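Local structure of glucoamylase (Thermoanaerobacterium thermosaccharolyticum, 1LF6) at residues A316-G328 with L644-H656. The protein hydrolyses terminal alpha-1,4-linked glucose units from the non-reducing ends of starch-like chains, probably releasing beta-D-glucose, as a family 15 glycosidase. Numbering follows the deposited sequence.
Sequences AYIASLSIPWGDG and LPTDSASPLNWAH
Asn-653, in the first turn of helix 653-668, holds the loop 316-328 by both backbone and side chain. Its ND2 donates to Ile-318 O at 2.7 Å, the acceptor almost in the amide plane but ND2 well above the carbonyl plane, while its backbone N donates to Ala-319 O at 3.1 Å. Ala-319 O also takes a water that accepts from Trp-654 N, so this buried carbonyl serves two amides of the helix start, one directly and one through water. The other end of the amide, OD1, accepts from a second water, itself the acceptor for Leu-321 N.

Two serines continue the seam. With chi1 at 179°, Ser-320 turns its OG away from its own N and across to Pro-651 O, donating at 2.7 Å just after a cis peptide bond, and accepts from Ser-322 OG. That second hydroxyl also accepts from Ser-650 N at 3.2 Å, which leaves a relay of hydroxyls running from amide to carbonyl.

Farther along, Trp-325 N donates to Asp-647 O at 3.1 Å, and the same carbonyl oxygen lies 3.5 Å above one face of the Trp-325 indole, toward its rim. Ser-648 CA makes an off-centre CH-pi contact with the six-membered ring. NE1 hydrogen-bonds Glu-583 OE1, while OE2 of the same carboxylate accepts from Asp-647 N. The carboxylate of Asp-647 is held from outside the two segments, OD1 hydrogen-bonding Ser-34 OG. A leucine in place of Trp-325 would probably leave Glu-583 OE1 without its indole donor and take away the flat face that Asp-647 O and Ser-648 CA lie against.

Trp-325 probably binds substrate, as in a close relative, and Ala-319 lies near the likely proton donor Glu-438. With its buried carbonyls and hydroxyls paired directly or through water, the seam ties the loop 316-328 to the start of helix 653-668, probably beside the active site of the (alpha/alpha) barrel.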
ATOM      1  N   ALA A 316      -3.757 -13.260   0.499  1.00 18.36           N
ATOM      2  CA  ALA A 316      -3.185 -12.313   1.451  1.00 18.85           C
ATOM      3  C   ALA A 316      -2.883 -10.970   0.785  1.00 18.14           C
ATOM      4  O   ALA A 316      -1.808 -10.776   0.229  1.00 19.25           O
ATOM      5  CB  ALA A 316      -1.915 -12.889   2.047  1.00 17.35           C
ATOM      6  N   TYR A 317      -3.834 -10.045   0.836  1.00 18.19           N
ATOM      7  CA  TYR A 317      -3.638  -8.725   0.244  1.00 16.89           C
ATOM      8  C   TYR A 317      -3.222  -7.748   1.337  1.00 17.00           C
ATOM      9  O   TYR A 317      -3.887  -7.645   2.369  1.00 17.71           O
ATOM     10  CB  TYR A 317      -4.929  -8.256  -0.432  1.00 18.11           C
ATOM     11  CG  TYR A 317      -5.192  -8.969  -1.736  1.00 18.27           C
ATOM     12  CD1 TYR A 317      -4.603  -8.529  -2.919  1.00 18.15           C
ATOM     13  CD2 TYR A 317      -5.969 -10.129  -1.777  1.00 20.08           C
ATOM     14  CE1 TYR A 317      -4.774  -9.225  -4.113  1.00 16.53           C
ATOM     15  CE2 TYR A 317      -6.144 -10.839  -2.969  1.00 18.55           C
ATOM     16  CZ  TYR A 317      -5.541 -10.381  -4.128  1.00 18.74           C
ATOM     17  OH  TYR A 317      -5.684 -11.093  -5.302  1.00 17.55           O
ATOM     18  N   ILE A 318      -2.120  -7.041   1.114  1.00 17.51           N
ATOM     19  CA  ILE A 318      -1.629  -6.091   2.104  1.00 17.55           C
ATOM     20  C   ILE A 318      -2.267  -4.711   1.990  1.00 16.40           C
ATOM     21  O   ILE A 318      -2.937  -4.398   1.005  1.00 16.37           O
ATOM     22  CB  ILE A 318      -0.093  -5.955   2.037  1.00 18.42           C
ATOM     23  CG1 ILE A 318       0.338  -5.453   0.659  1.00 17.51           C
ATOM     24  CG2 ILE A 318       0.560  -7.302   2.343  1.00 18.62           C
ATOM     25  CD1 ILE A 318       1.816  -5.104   0.583  1.00 20.12           C
ATOM     26  N   ALA A 319      -2.049  -3.889   3.010  1.00 16.81           N
ATOM     27  CA  ALA A 319      -2.620  -2.548   3.067  1.00 16.81           C
ATOM     28  C   ALA A 319      -1.934  -1.543   2.144  1.00 16.31           C
ATOM     29  O   ALA A 319      -2.592  -0.679   1.565  1.00 17.62           O
ATOM     30  CB  ALA A 319      -2.594  -2.044   4.508  1.00 16.26           C
ATOM     31  N   SER A 320      -0.616  -1.647   2.022  1.00 16.73           N
ATOM     32  CA  SER A 320       0.146  -0.747   1.166  1.00 18.51           C
ATOM     33  C   SER A 320       1.572  -1.246   0.981  1.00 20.72           C
ATOM     34  O   SER A 320       2.217  -1.675   1.939  1.00 21.03           O
ATOM     35  CB  SER A 320       0.180   0.658   1.766  1.00 18.44           C
ATOM     36  OG  SER A 320       0.936   1.528   0.939  1.00 15.88           O
ATOM     37  N   LEU A 321       2.066  -1.189  -0.250  1.00 22.60           N
ATOM     38  CA  LEU A 321       3.422  -1.639  -0.515  1.00 25.08           C
ATOM     39  C   LEU A 321       4.401  -0.491  -0.274  1.00 25.50           C
ATOM     40  O   LEU A 321       5.179  -0.133  -1.149  1.00 29.49           O
ATOM     41  CB  LEU A 321       3.544  -2.155  -1.955  1.00 25.18           C
ATOM     42  CG  LEU A 321       4.776  -3.016  -2.266  1.00 28.05           C
ATOM     43  CD1 LEU A 321       4.803  -4.249  -1.363  1.00 26.51           C
ATOM     44  CD2 LEU A 321       4.740  -3.437  -3.727  1.00 29.02           C
ATOM     45  N   SER A 322       4.340   0.094   0.915  1.00 26.49           N
ATOM     46  CA  SER A 322       5.231   1.182   1.274  1.00 26.21           C
ATOM     47  C   SER A 322       5.488   1.178   2.771  1.00 27.66           C
ATOM     48  O   SER A 322       4.869   0.419   3.513  1.00 27.99           O
ATOM     49  CB  SER A 322       4.639   2.535   0.860  1.00 24.13           C
ATOM     50  OG  SER A 322       3.468   2.850   1.597  1.00 17.68           O
ATOM     51  N   ILE A 323       6.411   2.028   3.202  1.00 28.72           N
ATOM     52  CA  ILE A 323       6.762   2.160   4.607  1.00 31.84           C
ATOM     53  C   ILE A 323       6.603   3.636   4.955  1.00 33.33           C
ATOM     54  O   ILE A 323       7.565   4.401   4.900  1.00 33.95           O
ATOM     55  CB  ILE A 323       8.215   1.721   4.844  1.00 31.96           C
ATOM     56  CG1 ILE A 323       8.380   0.267   4.400  1.00 31.82           C
ATOM     57  CG2 ILE A 323       8.586   1.901   6.310  1.00 34.00           C
ATOM     58  CD1 ILE A 323       9.804  -0.216   4.390  1.00 32.35           C
ATOM     59  N   PRO A 324       5.379   4.053   5.319  1.00 35.51           N
ATOM     60  CA  PRO A 324       5.081   5.446   5.671  1.00 38.04           C
ATOM     61  C   PRO A 324       6.157   6.167   6.471  1.00 40.54           C
ATOM     62  O   PRO A 324       6.701   5.632   7.437  1.00 38.70           O
ATOM     63  CB  PRO A 324       3.747   5.347   6.418  1.00 36.66           C
ATOM     64  CG  PRO A 324       3.708   3.928   6.895  1.00 37.81           C
ATOM     65  CD  PRO A 324       4.269   3.178   5.719  1.00 35.40           C
ATOM     66  N   TRP A 325       6.458   7.389   6.042  1.00 44.10           N
ATOM     67  CA  TRP A 325       7.461   8.213   6.697  1.00 47.03           C
ATOM     68  C   TRP A 325       8.748   7.416   6.888  1.00 49.32           C
ATOM     69  O   TRP A 325       9.467   7.596   7.875  1.00 50.54           O
ATOM     70  CB  TRP A 325       6.916   8.703   8.041  1.00 47.05           C
ATOM     71  CG  TRP A 325       5.620   9.447   7.888  1.00 47.67           C
ATOM     72  CD1 TRP A 325       5.442  10.671   7.305  1.00 47.90           C
ATOM     73  CD2 TRP A 325       4.312   8.991   8.267  1.00 46.93           C
ATOM     74  NE1 TRP A 325       4.109  11.002   7.295  1.00 46.13           N
ATOM     75  CE2 TRP A 325       3.391   9.992   7.878  1.00 46.81           C
ATOM     76  CE3 TRP A 325       3.829   7.834   8.896  1.00 47.18           C
ATOM     77  CZ2 TRP A 325       2.013   9.871   8.098  1.00 46.66           C
ATOM     78  CZ3 TRP A 325       2.455   7.713   9.114  1.00 46.55           C
ATOM     79  CH2 TRP A 325       1.565   8.728   8.715  1.00 46.54           C
ATOM     80  N   GLY A 326       9.025   6.538   5.925  1.00 51.04           N
ATOM     81  CA  GLY A 326      10.216   5.708   5.973  1.00 52.40           C
ATOM     82  C   GLY A 326      11.487   6.509   6.157  1.00 53.81           C
ATOM     83  O   GLY A 326      12.445   6.033   6.770  1.00 53.84           O
ATOM     84  N   ASP A 327      11.497   7.726   5.622  1.00 55.18           N
ATOM     85  CA  ASP A 327      12.654   8.608   5.732  1.00 56.54           C
ATOM     86  C   ASP A 327      13.033   8.788   7.200  1.00 56.60           C
ATOM     87  O   ASP A 327      14.211   8.913   7.539  1.00 57.20           O
ATOM     88  CB  ASP A 327      12.332   9.972   5.115  1.00 57.60           C
ATOM     89  CG  ASP A 327      13.492  10.944   5.207  1.00 58.40           C
ATOM     90  OD1 ASP A 327      13.265  12.158   5.019  1.00 59.23           O
ATOM     91  OD2 ASP A 327      14.632  10.497   5.460  1.00 58.89           O
ATOM     92  N   GLY A 328      12.023   8.799   8.066  1.00 55.89           N
ATOM     93  CA  GLY A 328      12.262   8.962   9.488  1.00 55.31           C
ATOM     94  C   GLY A 328      12.221   7.658  10.264  1.00 55.07           C
ATOM     95  O   GLY A 328      12.395   7.653  11.484  1.00 54.70           O
ATOM     96  N   LEU A 644      -1.972  17.943  -2.236  1.00 16.61           N
ATOM     97  CA  LEU A 644      -0.886  17.062  -2.662  1.00 16.44           C
ATOM     98  C   LEU A 644      -0.629  16.018  -1.574  1.00 17.99           C
ATOM     99  O   LEU A 644      -0.945  16.244  -0.401  1.00 16.55           O
ATOM    100  CB  LEU A 644       0.391  17.876  -2.937  1.00 18.81           C
ATOM    101  CG  LEU A 644       0.337  18.795  -4.170  1.00 18.90           C
ATOM    102  CD1 LEU A 644       1.588  19.660  -4.231  1.00 17.78           C
ATOM    103  CD2 LEU A 644       0.197  17.947  -5.441  1.00 19.55           C
ATOM    104  N   PRO A 645      -0.051  14.860  -1.947  1.00 17.39           N
ATOM    105  CA  PRO A 645       0.236  13.779  -0.992  1.00 17.23           C
ATOM    106  C   PRO A 645       1.190  14.170   0.134  1.00 17.44           C
ATOM    107  O   PRO A 645       2.111  14.966  -0.066  1.00 15.31           O
ATOM    108  CB  PRO A 645       0.850  12.677  -1.868  1.00 15.89           C
ATOM    109  CG  PRO A 645       0.386  13.010  -3.269  1.00 19.32           C
ATOM    110  CD  PRO A 645       0.446  14.514  -3.290  1.00 17.91           C
ATOM    111  N   THR A 646       0.960  13.618   1.322  1.00 17.36           N
ATOM    112  CA  THR A 646       1.859  13.866   2.445  1.00 18.16           C
ATOM    113  C   THR A 646       2.821  12.688   2.334  1.00 18.81           C
ATOM    114  O   THR A 646       2.849  12.030   1.295  1.00 17.77           O
ATOM    115  CB  THR A 646       1.123  13.814   3.803  1.00 17.94           C
ATOM    116  OG1 THR A 646       0.630  12.488   4.040  1.00 18.49           O
ATOM    117  CG2 THR A 646      -0.040  14.802   3.814  1.00 13.00           C
ATOM    118  N   ASP A 647       3.609  12.411   3.366  1.00 19.64           N
ATOM    119  CA  ASP A 647       4.510  11.274   3.266  1.00 21.69           C
ATOM    120  C   ASP A 647       3.855  10.018   3.840  1.00 19.32           C
ATOM    121  O   ASP A 647       4.530   9.071   4.243  1.00 17.97           O
ATOM    122  CB  ASP A 647       5.831  11.536   3.987  1.00 26.93           C
ATOM    123  CG  ASP A 647       6.973  10.729   3.388  1.00 33.83           C
ATOM    124  OD1 ASP A 647       7.465  11.126   2.305  1.00 36.66           O
ATOM    125  OD2 ASP A 647       7.359   9.687   3.974  1.00 36.09           O
ATOM    126  N   SER A 648       2.530  10.030   3.871  1.00 16.58           N
ATOM    127  CA  SER A 648       1.764   8.907   4.383  1.00 16.37           C
ATOM    128  C   SER A 648       1.888   7.736   3.414  1.00 16.93           C
ATOM    129  O   SER A 648       2.455   7.870   2.324  1.00 15.20           O
ATOM    130  CB  SER A 648       0.297   9.307   4.530  1.00 14.17           C
ATOM    131  OG  SER A 648      -0.212   9.764   3.288  1.00 17.42           O
ATOM    132  N   ALA A 649       1.357   6.590   3.816  1.00 16.56           N
ATOM    133  CA  ALA A 649       1.408   5.403   2.984  1.00 19.02           C
ATOM    134  C   ALA A 649       0.807   5.653   1.598  1.00 20.77           C
ATOM    135  O   ALA A 649      -0.144   6.422   1.441  1.00 19.97           O
ATOM    136  CB  ALA A 649       0.661   4.255   3.674  1.00 19.39           C
ATOM    137  N   SER A 650       1.397   5.009   0.599  1.00 22.70           N
ATOM    138  CA  SER A 650       0.923   5.082  -0.780  1.00 28.83           C
ATOM    139  C   SER A 650       1.662   4.001  -1.566  1.00 30.44           C
ATOM    140  O   SER A 650       2.859   3.795  -1.390  1.00 36.80           O
ATOM    141  CB  SER A 650       1.201   6.447  -1.398  1.00 25.69           C
ATOM    142  OG  SER A 650       2.521   6.501  -1.897  1.00 33.48           O
ATOM    143  N   PRO A 651       0.941   3.268  -2.420  1.00 15.31           N
ATOM    144  CA  PRO A 651      -0.508   3.402  -2.628  1.00 15.31           C
ATOM    145  C   PRO A 651      -1.320   2.821  -1.472  1.00 15.31           C
ATOM    146  O   PRO A 651      -0.959   1.775  -0.930  1.00 23.12           O
ATOM    147  CB  PRO A 651      -0.739   2.631  -3.935  1.00 15.31           C
ATOM    148  CG  PRO A 651       0.349   1.591  -3.921  1.00 15.31           C
ATOM    149  CD  PRO A 651       1.546   2.379  -3.425  1.00 15.31           C
ATOM    150  N   LEU A 652      -2.399   3.500  -1.077  1.00 20.10           N
ATOM    151  CA  LEU A 652      -3.261   2.970  -0.017  1.00 18.61           C
ATOM    152  C   LEU A 652      -4.274   2.125  -0.777  1.00 17.01           C
ATOM    153  O   LEU A 652      -5.183   2.653  -1.422  1.00 18.58           O
ATOM    154  CB  LEU A 652      -3.979   4.086   0.760  1.00 18.24           C
ATOM    155  CG  LEU A 652      -4.832   3.602   1.941  1.00 20.61           C
ATOM    156  CD1 LEU A 652      -3.932   2.975   3.000  1.00 21.50           C
ATOM    157  CD2 LEU A 652      -5.610   4.751   2.551  1.00 21.50           C
ATOM    158  N   ASN A 653      -4.098   0.812  -0.713  1.00 16.23           N
ATOM    159  CA  ASN A 653      -4.958  -0.114  -1.437  1.00 15.33           C
ATOM    160  C   ASN A 653      -6.450   0.067  -1.207  1.00 15.29           C
ATOM    161  O   ASN A 653      -7.241  -0.042  -2.142  1.00 15.96           O
ATOM    162  CB  ASN A 653      -4.523  -1.551  -1.142  1.00 16.39           C
ATOM    163  CG  ASN A 653      -3.128  -1.850  -1.681  1.00 18.47           C
ATOM    164  OD1 ASN A 653      -2.671  -1.206  -2.633  1.00 18.63           O
ATOM    165  ND2 ASN A 653      -2.454  -2.829  -1.093  1.00 17.09           N
ATOM    166  N   TRP A 654      -6.835   0.353   0.030  1.00 14.20           N
ATOM    167  CA  TRP A 654      -8.234   0.572   0.361  1.00 14.39           C
ATOM    168  C   TRP A 654      -8.780   1.788  -0.405  1.00 15.61           C
ATOM    169  O   TRP A 654      -9.930   1.777  -0.876  1.00 16.32           O
ATOM    170  CB  TRP A 654      -8.355   0.764   1.877  1.00 13.36           C
ATOM    171  CG  TRP A 654      -9.737   0.970   2.411  1.00 12.77           C
ATOM    172  CD1 TRP A 654     -10.914   0.949   1.713  1.00 12.54           C
ATOM    173  CD2 TRP A 654     -10.078   1.278   3.764  1.00 12.75           C
ATOM    174  NE1 TRP A 654     -11.968   1.231   2.554  1.00 13.25           N
ATOM    175  CE2 TRP A 654     -11.481   1.437   3.818  1.00 12.88           C
ATOM    176  CE3 TRP A 654      -9.332   1.437   4.941  1.00 11.27           C
ATOM    177  CZ2 TRP A 654     -12.152   1.749   5.004  1.00 14.02           C
ATOM    178  CZ3 TRP A 654      -9.996   1.748   6.116  1.00 11.21           C
ATOM    179  CH2 TRP A 654     -11.394   1.900   6.140  1.00 12.38           C
ATOM    180  N   ALA A 655      -7.959   2.826  -0.550  1.00 13.55           N
ATOM    181  CA  ALA A 655      -8.387   4.025  -1.264  1.00 14.35           C
ATOM    182  C   ALA A 655      -8.574   3.742  -2.761  1.00 15.18           C
ATOM    183  O   ALA A 655      -9.488   4.268  -3.394  1.00 14.62           O
ATOM    184  CB  ALA A 655      -7.372   5.140  -1.065  1.00 14.34           C
ATOM    185  N   HIS A 656      -7.700   2.922  -3.329  1.00 14.42           N
ATOM    186  CA  HIS A 656      -7.821   2.573  -4.738  1.00 15.61           C
ATOM    187  C   HIS A 656      -9.058   1.711  -4.941  1.00 15.41           C
ATOM    188  O   HIS A 656      -9.744   1.823  -5.958  1.00 15.81           O
ATOM    189  CB  HIS A 656      -6.560   1.851  -5.214  1.00 14.57           C
ATOM    190  CG  HIS A 656      -5.450   2.785  -5.586  1.00 16.96           C
ATOM    191  ND1 HIS A 656      -5.458   3.512  -6.759  1.00 17.67           N
ATOM    192  CD2 HIS A 656      -4.349   3.180  -4.907  1.00 16.46           C
ATOM    193  CE1 HIS A 656      -4.411   4.319  -6.781  1.00 16.34           C
ATOM    194  NE2 HIS A 656      -3.722   4.138  -5.669  1.00 16.38           N
TER
HETATM  195  O   HOH W   1      -5.347  -0.479   2.305  1.00 10.39           O
HETATM  196  O   HOH W   2       0.201  -1.363  -2.727  1.00 21.89           O